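Local structure of endoglucanase (Clostridium thermocellum, 2YIK) at residues Asp280-Ala285 with Leu299-Lys304; Ala285-Tyr290 with Ala326-Glu331; Tyr308-Gly313 with Asp320-Thr325; Asp217-Thr222 with Lys249-Phe254; Ile228-Phe233 with Tyr290-Asn295. The protein probably hydrolyses internal beta-1,4-glucosidic bonds of cellulose, as a cellulase of glycoside hydrolase family 9. All blocks are in the same frame, centred on the assembly; numbering follows the deposited sequence.

Contact 1. Residues Asp280-Ala285 with Leu299-Lys304; sequences DDYCWA and LDEAFK. With CA (calcium ion), chain C.
Helix 279-293 and helix 296-305 come so near each other that the CA atoms of Cys-283 and Ala-302 are 4.6 Å apart. Both belong to the all-helical (alpha/alpha)6 barrel of family 9 glycoside hydrolases, and small side chains suit so close an approach: Ala-302 offers a single methyl, and the short side chain of Cys-283 rests with SG 3.5 Å from Ala-302 O. Beside this point a longer polar arm spans the groove. A chi1 of -170° turns CG of Tyr-282 opposite the main-chain nitrogen, so that the ring bridges to the neighbouring helix and OH donates to Glu-301 OE1 at 2.7 Å. The acceptor lies at the ring edge, close to its plane; the donor approaches the carboxylate on its anti side, 25° out of plane, and ring and carboxylate stand almost perpendicular. Glu-301 has a bent chain, and its other oxygen, OE2, takes a salt bridge from Lys-304 NZ (3.1 Å) on the syn side, which helps fix the rotation of the carboxylate and probably favours its charged form. Phe-252 stacks on the Tyr-282 ring. At the helix start Asp-280 grips a calcium ion with both oxygens, while Asp-281 supplies OD2 alone at 2.6 Å; Lys-277 O and two waters complete the site. One of these waters also donates to the second oxygen of Asp-281, OD1, at 2.7 Å.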
# COMPACT_ATOMS: atom_id res chain seq x y z
N ASP A 280 -4.93 1.84 14.31
CA ASP A 280 -5.04 0.73 13.37
C ASP A 280 -3.67 0.39 12.78
O ASP A 280 -3.32 -0.78 12.69
CB ASP A 280 -6.02 1.07 12.25
CG ASP A 280 -5.68 2.36 11.56
OD1 ASP A 280 -5.41 3.35 12.27
OD2 ASP A 280 -5.69 2.39 10.31
N ASP A 281 -2.89 1.40 12.40
CA ASP A 281 -1.56 1.15 11.84
C ASP A 281 -0.66 0.51 12.91
O ASP A 281 0.15 -0.37 12.61
CB ASP A 281 -0.90 2.46 11.40
CG ASP A 281 -1.77 3.27 10.46
OD1 ASP A 281 -1.97 2.87 9.30
OD2 ASP A 281 -2.25 4.33 10.91
N TYR A 282 -0.80 0.99 14.14
CA TYR A 282 -0.02 0.47 15.26
C TYR A 282 -0.31 -1.02 15.45
O TYR A 282 0.60 -1.83 15.54
CB TYR A 282 -0.37 1.26 16.53
CG TYR A 282 0.54 0.99 17.71
CD1 TYR A 282 1.80 1.60 17.81
CD2 TYR A 282 0.15 0.12 18.73
CE1 TYR A 282 2.64 1.34 18.89
CE2 TYR A 282 0.98 -0.14 19.82
CZ TYR A 282 2.23 0.47 19.89
OH TYR A 282 3.06 0.19 20.95
N CYS A 283 -1.60 -1.37 15.48
CA CYS A 283 -2.01 -2.76 15.65
C CYS A 283 -1.62 -3.64 14.46
O CYS A 283 -1.25 -4.80 14.63
CB CYS A 283 -3.53 -2.84 15.90
SG CYS A 283 -4.01 -2.16 17.50
N TRP A 284 -1.70 -3.06 13.26
CA TRP A 284 -1.33 -3.72 12.01
C TRP A 284 0.16 -4.13 12.08
O TRP A 284 0.51 -5.26 11.80
CB TRP A 284 -1.61 -2.73 10.87
CG TRP A 284 -1.11 -3.02 9.46
CD1 TRP A 284 -0.30 -2.21 8.73
CD2 TRP A 284 -1.56 -4.04 8.56
NE1 TRP A 284 -0.22 -2.65 7.43
CE2 TRP A 284 -0.99 -3.77 7.30
CE3 TRP A 284 -2.41 -5.15 8.69
CZ2 TRP A 284 -1.22 -4.57 6.17
CZ3 TRP A 284 -2.64 -5.95 7.57
CH2 TRP A 284 -2.06 -5.65 6.32
N ALA A 285 1.01 -3.19 12.48
CA ALA A 285 2.44 -3.46 12.62
C ALA A 285 2.68 -4.50 13.72
O ALA A 285 3.46 -5.45 13.54
CB ALA A 285 3.19 -2.18 12.95
N LEU A 299 1.93 -9.06 20.56
CA LEU A 299 0.53 -9.45 20.61
C LEU A 299 -0.17 -8.66 21.71
O LEU A 299 -1.33 -8.28 21.57
CB LEU A 299 0.39 -10.95 20.87
CG LEU A 299 -1.02 -11.51 20.60
CD1 LEU A 299 -1.39 -11.32 19.11
CD2 LEU A 299 -1.05 -12.99 20.98
N ASP A 300 0.55 -8.42 22.81
CA ASP A 300 -0.00 -7.65 23.93
C ASP A 300 -0.28 -6.21 23.49
O ASP A 300 -1.25 -5.60 23.92
CB ASP A 300 0.96 -7.62 25.13
CG ASP A 300 1.03 -8.95 25.86
OD1 ASP A 300 0.06 -9.73 25.80
OD2 ASP A 300 2.06 -9.20 26.53
N GLU A 301 0.60 -5.67 22.66
CA GLU A 301 0.41 -4.31 22.18
C GLU A 301 -0.77 -4.27 21.21
O GLU A 301 -1.54 -3.31 21.21
CB GLU A 301 1.68 -3.79 21.50
CG GLU A 301 2.78 -3.39 22.47
CD GLU A 301 2.32 -2.33 23.46
OE1 GLU A 301 2.01 -1.20 23.05
OE2 GLU A 301 2.25 -2.64 24.66
N ALA A 302 -0.91 -5.31 20.39
CA ALA A 302 -2.01 -5.36 19.44
C ALA A 302 -3.33 -5.44 20.20
O ALA A 302 -4.28 -4.72 19.89
CB ALA A 302 -1.86 -6.55 18.51
N PHE A 303 -3.39 -6.31 21.20
CA PHE A 303 -4.60 -6.49 21.98
C PHE A 303 -4.97 -5.24 22.77
O PHE A 303 -6.15 -4.98 23.00
CB PHE A 303 -4.46 -7.68 22.94
CG PHE A 303 -4.51 -9.03 22.25
CD1 PHE A 303 -4.89 -9.14 20.92
CD2 PHE A 303 -4.21 -10.19 22.96
CE1 PHE A 303 -4.98 -10.39 20.29
CE2 PHE A 303 -4.30 -11.44 22.35
CZ PHE A 303 -4.68 -11.55 21.01
N LYS A 304 -3.97 -4.46 23.18
CA LYS A 304 -4.21 -3.24 23.95
C LYS A 304 -5.00 -2.18 23.16
O LYS A 304 -5.82 -1.47 23.73
CB LYS A 304 -2.87 -2.65 24.40
CG LYS A 304 -2.97 -1.43 25.34
CD LYS A 304 -1.58 -1.00 25.87
CE LYS A 304 -0.86 -2.15 26.57
NZ LYS A 304 0.51 -1.79 27.12
CA CA C . -4.72 4.93 10.37
O HOH W 1 -4.00 4.07 8.03
O HOH W 2 -5.03 7.26 9.30

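Contact 2. Residues Ala285-Tyr290 with Ala326-Glu331; sequences AAAWLY and ACILAE
Ile-328 places CG1 beside its backbone N (chi1 -54°) and folds CD1 back at chi2 -55°, while Trp-288, its CG likewise beside the backbone N, swings its indole across the gap. The delta methyl comes down on one face of the indole near the rim, with Ile-328 CD1 3.3 Å from Trp-288 CZ2, and CG1 follows at 3.7 Å from NE1 of the same ring. The other branch, CG2, lies on the same indole face but makes its nearest contact with Ala-287 CB, at 3.7 Å. Leu-329 CD2 meets Ala-287 CB too, 3.9 Å away and roughly at right angles to CG2. A beta-branched residue suits this place because its two arms serve two partners, and alanine opposite lets the axes of the short helical segments close to 9.1 Å at a shallow 27°. Helices 279-293 and 322-336 thus pack side by side in the alpha barrel, with Trp-136 also touching Trp-288 and Ile-328. No hydrogen bond crosses, so shape fit and exclusion of water hold the pair together.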
# COMPACT_ATOMS: atom_id res chain seq x y z
N ALA A 285 1.01 -3.19 12.48
CA ALA A 285 2.44 -3.46 12.62
C ALA A 285 2.68 -4.50 13.72
O ALA A 285 3.46 -5.45 13.54
CB ALA A 285 3.19 -2.18 12.95
N ALA A 286 2.01 -4.32 14.85
CA ALA A 286 2.16 -5.23 15.98
C ALA A 286 1.78 -6.66 15.60
O ALA A 286 2.50 -7.61 15.95
CB ALA A 286 1.29 -4.76 17.16
N ALA A 287 0.67 -6.82 14.89
CA ALA A 287 0.22 -8.14 14.48
C ALA A 287 1.26 -8.80 13.57
O ALA A 287 1.58 -9.97 13.74
CB ALA A 287 -1.11 -8.05 13.74
N TRP A 288 1.78 -8.05 12.61
CA TRP A 288 2.78 -8.59 11.70
C TRP A 288 4.08 -8.91 12.42
O TRP A 288 4.76 -9.88 12.08
CB TRP A 288 3.06 -7.61 10.55
CG TRP A 288 2.04 -7.67 9.47
CD1 TRP A 288 1.03 -6.78 9.23
CD2 TRP A 288 1.91 -8.70 8.47
NE1 TRP A 288 0.28 -7.19 8.15
CE2 TRP A 288 0.80 -8.35 7.66
CE3 TRP A 288 2.63 -9.86 8.18
CZ2 TRP A 288 0.40 -9.15 6.58
CZ3 TRP A 288 2.23 -10.65 7.10
CH2 TRP A 288 1.12 -10.28 6.31
N LEU A 289 4.43 -8.09 13.40
CA LEU A 289 5.65 -8.33 14.16
C LEU A 289 5.52 -9.58 15.03
O LEU A 289 6.51 -10.27 15.28
CB LEU A 289 6.01 -7.11 15.01
CG LEU A 289 6.71 -6.01 14.20
CD1 LEU A 289 6.70 -4.71 14.96
CD2 LEU A 289 8.14 -6.45 13.88
N TYR A 290 4.30 -9.89 15.48
CA TYR A 290 4.13 -11.09 16.29
C TYR A 290 4.28 -12.28 15.35
O TYR A 290 4.91 -13.28 15.69
CB TYR A 290 2.76 -11.15 16.97
CG TYR A 290 2.58 -12.43 17.78
CD1 TYR A 290 3.14 -12.56 19.05
CD2 TYR A 290 1.91 -13.52 17.24
CE1 TYR A 290 3.04 -13.76 19.76
CE2 TYR A 290 1.80 -14.72 17.94
CZ TYR A 290 2.37 -14.84 19.20
OH TYR A 290 2.25 -16.03 19.88
N ALA A 326 -7.39 -7.21 11.48
CA ALA A 326 -8.25 -8.28 11.95
C ALA A 326 -7.89 -9.60 11.28
O ALA A 326 -7.89 -10.64 11.93
CB ALA A 326 -9.72 -7.95 11.70
N CYS A 327 -7.59 -9.55 9.98
CA CYS A 327 -7.23 -10.76 9.24
C CYS A 327 -5.95 -11.39 9.80
O CYS A 327 -5.88 -12.60 9.99
CB CYS A 327 -7.01 -10.43 7.76
SG CYS A 327 -8.50 -10.10 6.80
N ILE A 328 -4.95 -10.56 10.08
CA ILE A 328 -3.69 -11.07 10.58
C ILE A 328 -3.84 -11.64 11.99
O ILE A 328 -3.30 -12.71 12.28
CB ILE A 328 -2.60 -9.98 10.56
CG1 ILE A 328 -2.50 -9.40 9.14
CG2 ILE A 328 -1.25 -10.57 10.99
CD1 ILE A 328 -2.27 -10.44 8.08
N LEU A 329 -4.58 -10.94 12.85
CA LEU A 329 -4.80 -11.43 14.21
C LEU A 329 -5.56 -12.76 14.15
O LEU A 329 -5.33 -13.65 14.96
CB LEU A 329 -5.59 -10.40 15.03
CG LEU A 329 -4.79 -9.16 15.46
CD1 LEU A 329 -5.68 -8.19 16.21
CD2 LEU A 329 -3.63 -9.60 16.35
N ALA A 330 -6.45 -12.90 13.18
CA ALA A 330 -7.20 -14.14 13.05
C ALA A 330 -6.28 -15.28 12.57
O ALA A 330 -6.40 -16.41 13.04
CB ALA A 330 -8.36 -13.96 12.08
N GLU A 331 -5.38 -14.97 11.64
CA GLU A 331 -4.45 -15.98 11.14
C GLU A 331 -3.50 -16.37 12.27
O GLU A 331 -3.11 -17.52 12.38
CB GLU A 331 -3.66 -15.44 9.94
CG GLU A 331 -4.54 -15.15 8.73
CD GLU A 331 -3.79 -14.58 7.53
OE1 GLU A 331 -2.55 -14.73 7.45
OE2 GLU A 331 -4.45 -13.99 6.66

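Contact 3. Residues Tyr308-Gly313 with Asp320-Thr325; sequences YYAPPG and DVWSGT
A methyl group sits over the five-membered ring of an indole here, displaced toward CD1: Ala-310 CB lies 3.7 Å from the centroid of that ring of Trp-322, 23° off the ring normal, a clear CH-pi contact. Its nearest ring atom is Trp-322 CD1, at 3.4 Å, and alanine, with nothing beyond CB, can sit this low over the face. Next to it Pro-311 lays its ring against the first turn of helix 322-336, CG 3.9 Å from Trp-322 O; proline, with no backbone N-H to satisfy, suits a loop with helical torsions but without the regular helical bonds. The contact folds this loop back onto the start of the next barrel helix. Polar groups of its own hold that start. Asp-320 OD1 accepts from Trp-322 N at 2.9 Å in an Asx turn, which steadies the backbone carrying the indole, and Thr-325 OG1 joins Thr-325 N on Val-321 O from the opposite face. Asp-320 OD2 also forms a salt bridge with Lys-277, whose carbonyl oxygen binds the calcium ion of contact 1. No direct hydrogen bond crosses; dispersion and CH-pi attraction join the segments, and a water within bonding distance of both Ala-310 O and Asp-320 OD2 may add a bridge.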
# COMPACT_ATOMS: atom_id res chain seq x y z
N TYR A 308 -12.12 -4.25 18.12
CA TYR A 308 -12.83 -5.41 17.59
C TYR A 308 -14.07 -5.00 16.80
O TYR A 308 -14.55 -5.75 15.95
CB TYR A 308 -13.24 -6.32 18.75
CG TYR A 308 -13.88 -7.64 18.37
CD1 TYR A 308 -13.11 -8.71 17.91
CD2 TYR A 308 -15.25 -7.83 18.53
CE1 TYR A 308 -13.70 -9.94 17.62
CE2 TYR A 308 -15.85 -9.05 18.24
CZ TYR A 308 -15.06 -10.10 17.79
OH TYR A 308 -15.64 -11.32 17.52
N TYR A 309 -14.59 -3.81 17.09
CA TYR A 309 -15.80 -3.31 16.43
C TYR A 309 -15.55 -2.58 15.12
O TYR A 309 -16.49 -2.32 14.37
CB TYR A 309 -16.56 -2.39 17.40
CG TYR A 309 -16.80 -3.05 18.74
CD1 TYR A 309 -17.44 -4.29 18.83
CD2 TYR A 309 -16.31 -2.47 19.92
CE1 TYR A 309 -17.59 -4.95 20.06
CE2 TYR A 309 -16.45 -3.12 21.16
CZ TYR A 309 -17.09 -4.36 21.22
OH TYR A 309 -17.20 -5.02 22.44
N ALA A 310 -14.30 -2.27 14.82
CA ALA A 310 -13.95 -1.52 13.61
C ALA A 310 -13.93 -2.24 12.25
O ALA A 310 -14.45 -1.71 11.27
CB ALA A 310 -12.62 -0.80 13.82
N PRO A 311 -13.36 -3.45 12.17
CA PRO A 311 -13.32 -4.12 10.87
C PRO A 311 -14.52 -4.05 9.92
O PRO A 311 -14.37 -3.70 8.76
CB PRO A 311 -12.96 -5.55 11.23
CG PRO A 311 -12.06 -5.38 12.41
CD PRO A 311 -12.81 -4.33 13.23
N PRO A 312 -15.73 -4.36 10.41
CA PRO A 312 -16.93 -4.34 9.55
C PRO A 312 -17.40 -3.01 9.00
O PRO A 312 -18.15 -2.96 8.02
CB PRO A 312 -18.01 -4.97 10.44
CG PRO A 312 -17.27 -5.59 11.59
CD PRO A 312 -16.09 -4.70 11.80
N GLY A 313 -16.92 -1.95 9.64
CA GLY A 313 -17.30 -0.59 9.30
C GLY A 313 -16.97 -0.04 7.94
O GLY A 313 -17.87 0.31 7.18
N ASP A 320 -7.26 3.48 6.82
CA ASP A 320 -7.88 2.55 7.76
C ASP A 320 -7.49 1.11 7.47
O ASP A 320 -8.01 0.49 6.54
CB ASP A 320 -9.40 2.66 7.72
CG ASP A 320 -10.07 1.87 8.84
OD1 ASP A 320 -9.56 0.79 9.21
OD2 ASP A 320 -11.12 2.33 9.33
N VAL A 321 -6.58 0.57 8.26
CA VAL A 321 -6.13 -0.80 8.06
C VAL A 321 -6.64 -1.75 9.14
O VAL A 321 -6.03 -2.79 9.41
CB VAL A 321 -4.58 -0.85 7.98
CG1 VAL A 321 -4.11 -0.06 6.76
CG2 VAL A 321 -3.95 -0.29 9.28
N TRP A 322 -7.77 -1.41 9.76
CA TRP A 322 -8.35 -2.26 10.79
C TRP A 322 -8.76 -3.64 10.24
O TRP A 322 -8.56 -4.66 10.90
CB TRP A 322 -9.59 -1.60 11.43
CG TRP A 322 -9.30 -0.60 12.53
CD1 TRP A 322 -9.79 0.68 12.62
CD2 TRP A 322 -8.53 -0.81 13.73
NE1 TRP A 322 -9.35 1.28 13.77
CE2 TRP A 322 -8.56 0.40 14.46
CE3 TRP A 322 -7.76 -1.88 14.22
CZ2 TRP A 322 -7.91 0.54 15.70
CZ3 TRP A 322 -7.12 -1.74 15.45
CH2 TRP A 322 -7.17 -0.52 16.16
N SER A 323 -9.34 -3.68 9.04
CA SER A 323 -9.77 -4.95 8.48
C SER A 323 -8.58 -5.85 8.17
O SER A 323 -8.65 -7.06 8.37
CB SER A 323 -10.64 -4.75 7.23
OG SER A 323 -10.01 -3.95 6.26
N GLY A 324 -7.49 -5.27 7.68
CA GLY A 324 -6.31 -6.06 7.39
C GLY A 324 -5.76 -6.59 8.71
O GLY A 324 -5.35 -7.75 8.81
N THR A 325 -5.76 -5.73 9.72
CA THR A 325 -5.27 -6.10 11.05
C THR A 325 -6.07 -7.29 11.57
O THR A 325 -5.50 -8.27 12.04
CB THR A 325 -5.39 -4.91 12.03
OG1 THR A 325 -4.56 -3.83 11.59
CG2 THR A 325 -4.96 -5.31 13.43
O HOH W 3 -12.94 0.69 10.37

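Contact 4. Residues Asp217-Thr222 with Lys249-Phe254; sequences DIISAT and KALFDF
Ile-219 faces helix 238-257, and its CB divides the work between two branches. CG2 presses on Leu-251 O at 3.1 Å, a tight methyl-to-carbonyl contact, and stands 4.1 Å from Leu-251 CB. CG1 turns the other way to the ring of Phe-254, 3.8 Å from CD1, the two side chains crossing at about a right angle. CD1 of the isoleucine turns back from the ring and from the partner helix, in a side chain that also touches Ile-209. One turn on, Thr-222 suits a mixed setting: its CG2 methyl lies 3.8 Å from Leu-251 CD1, while OG1 donates back to Ile-218 O at 2.9 Å, tilted 30° from the carbonyl plane. The segments run nearly antiparallel, at 156° with axes 8.5 Å apart, as expected of the helical hairpin formed by consecutive helices 216-233 and 238-257 of the barrel. The threonine hydroxyl is thus satisfied within its own helix, and no hydrogen bond crosses; apolar packing, with one close methyl-to-carbonyl contact, joins the helices.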
# COMPACT_ATOMS: atom_id res chain seq x y z
N ASP A 217 1.15 7.02 13.32
CA ASP A 217 0.50 6.36 12.21
C ASP A 217 1.47 5.98 11.09
O ASP A 217 1.51 4.82 10.67
CB ASP A 217 -0.67 7.21 11.67
CG ASP A 217 -0.22 8.58 11.18
OD1 ASP A 217 0.75 9.13 11.74
OD2 ASP A 217 -0.86 9.11 10.24
N ILE A 218 2.26 6.94 10.61
CA ILE A 218 3.22 6.65 9.54
C ILE A 218 4.36 5.73 9.99
O ILE A 218 4.78 4.86 9.24
CB ILE A 218 3.84 7.95 8.94
CG1 ILE A 218 2.80 8.72 8.12
CG2 ILE A 218 5.00 7.59 8.03
CD1 ILE A 218 1.82 9.45 8.97
N ILE A 219 4.86 5.94 11.21
CA ILE A 219 5.94 5.10 11.73
C ILE A 219 5.48 3.64 11.77
O ILE A 219 6.19 2.75 11.31
CB ILE A 219 6.38 5.54 13.17
CG1 ILE A 219 7.20 6.84 13.14
CG2 ILE A 219 7.32 4.50 13.76
CD1 ILE A 219 6.71 7.85 12.16
N SER A 220 4.28 3.42 12.30
CA SER A 220 3.72 2.07 12.40
C SER A 220 3.40 1.47 11.03
O SER A 220 3.66 0.29 10.79
CB SER A 220 2.45 2.08 13.25
OG SER A 220 2.75 2.47 14.58
N ALA A 221 2.83 2.28 10.14
CA ALA A 221 2.49 1.79 8.81
C ALA A 221 3.76 1.30 8.14
O ALA A 221 3.75 0.26 7.47
CB ALA A 221 1.84 2.90 7.98
N THR A 222 4.85 2.03 8.34
CA THR A 222 6.13 1.66 7.75
C THR A 222 6.71 0.40 8.40
O THR A 222 7.22 -0.47 7.70
CB THR A 222 7.17 2.80 7.85
OG1 THR A 222 6.63 3.99 7.25
CG2 THR A 222 8.45 2.42 7.10
N LYS A 249 11.31 -3.57 13.81
CA LYS A 249 11.26 -3.55 15.27
C LYS A 249 11.68 -2.20 15.85
O LYS A 249 11.12 -1.74 16.84
CB LYS A 249 12.19 -4.62 15.86
CG LYS A 249 11.81 -6.06 15.59
CD LYS A 249 13.03 -6.93 15.92
CE LYS A 249 12.66 -8.36 16.28
NZ LYS A 249 13.89 -9.13 16.71
N ALA A 250 12.68 -1.57 15.24
CA ALA A 250 13.18 -0.28 15.70
C ALA A 250 12.12 0.79 15.50
O ALA A 250 11.88 1.62 16.39
CB ALA A 250 14.45 0.10 14.94
N LEU A 251 11.48 0.79 14.33
CA LEU A 251 10.43 1.75 14.05
C LEU A 251 9.28 1.54 15.04
O LEU A 251 8.79 2.49 15.64
CB LEU A 251 9.95 1.62 12.60
CG LEU A 251 10.92 2.19 11.56
CD1 LEU A 251 10.59 1.64 10.18
CD2 LEU A 251 10.82 3.71 11.57
N PHE A 252 8.87 0.28 15.23
CA PHE A 252 7.77 0.01 16.15
C PHE A 252 8.12 0.47 17.56
O PHE A 252 7.26 1.00 18.27
CB PHE A 252 7.43 -1.48 16.21
CG PHE A 252 6.20 -1.79 17.03
CD1 PHE A 252 4.93 -1.73 16.46
CD2 PHE A 252 6.31 -2.09 18.39
CE1 PHE A 252 3.78 -1.96 17.23
CE2 PHE A 252 5.17 -2.33 19.16
CZ PHE A 252 3.90 -2.26 18.58
N ASP A 253 9.37 0.27 17.97
CA ASP A 253 9.79 0.68 19.31
C ASP A 253 9.73 2.20 19.45
O ASP A 253 9.40 2.72 20.52
CB ASP A 253 11.21 0.19 19.60
CG ASP A 253 11.54 0.26 21.07
OD1 ASP A 253 10.81 -0.38 21.86
OD2 ASP A 253 12.51 0.94 21.45
N PHE A 254 10.04 2.90 18.38
CA PHE A 254 10.00 4.35 18.36
C PHE A 254 8.54 4.77 18.52
O PHE A 254 8.22 5.67 19.29
CB PHE A 254 10.58 4.85 17.02
CG PHE A 254 10.49 6.34 16.82
CD1 PHE A 254 9.31 6.91 16.34
CD2 PHE A 254 11.58 7.17 17.09
CE1 PHE A 254 9.22 8.29 16.10
CE2 PHE A 254 11.50 8.55 16.86
CZ PHE A 254 10.31 9.12 16.36

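Contact 5. Residues Ile228-Phe233 with Tyr290-Asn295; sequences INYMNF and YLATQN
Apolar packing dominates the direct contact, with no hydrogen bond across it, and Ala-292 is its centre. Tyr-230, whose chi1 of 160° sets the ring beside its own carbonyl carbon, leans that ring obliquely against the alanine methyl, CD2 3.5 Å from Ala-292 CB. Met-231 comes in beside it: SD is 3.6 Å from Ala-292 CA, and the chain, bent at both chi2 and chi3, curls its terminal methyl round to meet Leu-291, with CE 4.1 Å from CG. A flexible thioether suits this place because it can follow the uneven surface between a bare backbone and a branched side chain, whereas alanine lets tyrosine and methionine both close in on one residue.

The notable hydrogen bonds gather where helix 279-293 ends. Gln-294 leaves the helix with positive phi (55°), its N still bonded to Tyr-290 O at 2.7 Å. Thr-293 OG1 then accepts from Asn-295 N at 3.3 Å, an ST turn, and Asn-295 OD1 caps His-297 N at the start of helix 296-305. Tyr-139 of helix 124-140 also touches Met-231, and Leu-291 continues onto Ile-328 of helix 322-336. The last turn of helix 216-233 is therefore fastened to the end of another barrel helix by van der Waals contact, while polar groups of the turn bond its backbone where the chain passes to the next helix.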
# COMPACT_ATOMS: atom_id res chain seq x y z
N ILE A 228 6.47 -7.29 7.05
CA ILE A 228 5.93 -8.11 5.97
C ILE A 228 7.08 -8.48 5.02
O ILE A 228 7.11 -9.59 4.49
CB ILE A 228 4.83 -7.34 5.19
CG1 ILE A 228 3.60 -7.17 6.09
CG2 ILE A 228 4.47 -8.07 3.89
CD1 ILE A 228 2.57 -6.22 5.57
N ASN A 229 8.02 -7.55 4.82
CA ASN A 229 9.16 -7.78 3.94
C ASN A 229 9.97 -8.95 4.51
O ASN A 229 10.45 -9.81 3.77
CB ASN A 229 10.04 -6.53 3.85
CG ASN A 229 10.75 -6.41 2.52
OD1 ASN A 229 11.90 -5.95 2.45
ND2 ASN A 229 10.08 -6.80 1.45
N TYR A 230 10.12 -8.97 5.83
CA TYR A 230 10.83 -10.06 6.48
C TYR A 230 10.10 -11.36 6.16
O TYR A 230 10.72 -12.34 5.73
CB TYR A 230 10.89 -9.85 7.99
CG TYR A 230 11.18 -11.13 8.75
CD1 TYR A 230 12.49 -11.60 8.89
CD2 TYR A 230 10.15 -11.90 9.27
CE1 TYR A 230 12.75 -12.82 9.54
CE2 TYR A 230 10.39 -13.12 9.91
CZ TYR A 230 11.69 -13.57 10.04
OH TYR A 230 11.92 -14.75 10.70
N MET A 231 8.79 -11.36 6.38
CA MET A 231 7.98 -12.56 6.13
C MET A 231 8.12 -13.06 4.70
O MET A 231 8.13 -14.26 4.45
CB MET A 231 6.50 -12.28 6.41
CG MET A 231 6.13 -12.07 7.88
SD MET A 231 6.62 -13.40 9.00
CE MET A 231 5.49 -14.71 8.54
N ASN A 232 8.24 -12.13 3.75
CA ASN A 232 8.36 -12.47 2.34
C ASN A 232 9.76 -12.93 1.91
O ASN A 232 9.89 -13.68 0.94
CB ASN A 232 7.93 -11.27 1.47
CG ASN A 232 6.42 -11.09 1.42
OD1 ASN A 232 5.93 -9.98 1.25
ND2 ASN A 232 5.68 -12.19 1.53
N PHE A 233 10.79 -12.51 2.64
CA PHE A 233 12.16 -12.88 2.27
C PHE A 233 12.94 -13.77 3.23
O PHE A 233 14.06 -14.16 2.92
CB PHE A 233 12.97 -11.61 2.03
CG PHE A 233 12.59 -10.87 0.78
CD1 PHE A 233 13.04 -11.30 -0.46
CD2 PHE A 233 11.75 -9.76 0.85
CE1 PHE A 233 12.67 -10.63 -1.63
CE2 PHE A 233 11.36 -9.09 -0.31
CZ PHE A 233 11.82 -9.52 -1.56
N TYR A 290 4.30 -9.89 15.48
CA TYR A 290 4.13 -11.09 16.29
C TYR A 290 4.28 -12.28 15.35
O TYR A 290 4.91 -13.28 15.69
CB TYR A 290 2.76 -11.15 16.97
CG TYR A 290 2.58 -12.43 17.78
CD1 TYR A 290 3.14 -12.56 19.05
CD2 TYR A 290 1.91 -13.52 17.24
CE1 TYR A 290 3.04 -13.76 19.76
CE2 TYR A 290 1.80 -14.72 17.94
CZ TYR A 290 2.37 -14.84 19.20
OH TYR A 290 2.25 -16.03 19.88
N LEU A 291 3.70 -12.15 14.16
CA LEU A 291 3.77 -13.20 13.15
C LEU A 291 5.23 -13.48 12.81
O LEU A 291 5.63 -14.63 12.62
CB LEU A 291 2.99 -12.75 11.91
CG LEU A 291 2.35 -13.79 10.98
CD1 LEU A 291 1.54 -14.79 11.79
CD2 LEU A 291 1.45 -13.08 9.97
N ALA A 292 6.04 -12.42 12.75
CA ALA A 292 7.45 -12.54 12.42
C ALA A 292 8.35 -13.04 13.54
O ALA A 292 9.33 -13.74 13.30
CB ALA A 292 7.97 -11.20 11.90
N THR A 293 8.01 -12.68 14.78
CA THR A 293 8.88 -13.03 15.92
C THR A 293 8.39 -13.97 17.03
O THR A 293 9.21 -14.58 17.73
CB THR A 293 9.31 -11.73 16.70
OG1 THR A 293 8.14 -11.05 17.22
CG2 THR A 293 10.06 -10.76 15.80
N GLN A 294 7.07 -14.11 17.12
CA GLN A 294 6.32 -14.81 18.18
C GLN A 294 6.66 -14.27 19.60
O GLN A 294 6.46 -14.93 20.63
CB GLN A 294 6.36 -16.38 18.05
CG GLN A 294 5.76 -16.84 16.70
CD GLN A 294 6.84 -17.22 15.71
OE1 GLN A 294 7.27 -18.38 15.66
NE2 GLN A 294 7.33 -16.24 14.94
N ASN A 295 7.10 -13.01 19.62
CA ASN A 295 7.38 -12.28 20.86
C ASN A 295 5.99 -11.78 21.37
O ASN A 295 5.34 -10.89 20.77
CB ASN A 295 8.29 -11.06 20.59
CG ASN A 295 8.70 -10.29 21.88
OD1 ASN A 295 8.02 -10.35 22.93
ND2 ASN A 295 9.79 -9.55 21.78

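From the N terminus, helix 216-233 leads into helix 238-257, and contact 4 closes that hairpin. Contact 5 starts from the far end of the same first helix and reaches helix 279-293 beyond the hairpin, so it crosses contact 4. Helix 279-293 is the common partner of contacts 1, 2 and 5: contact 1 ties its beginning to helix 296-305, contact 2 its later part to helix 322-336, and these three cross one another along the chain. Contact 3 lies within the span of contact 2 and folds the loop after helix 296-305 onto helix 322-336. Asp-280 of contact 1 joins Val-321 of contact 3, and Phe-252 links contact 4 to contacts 1 and 2.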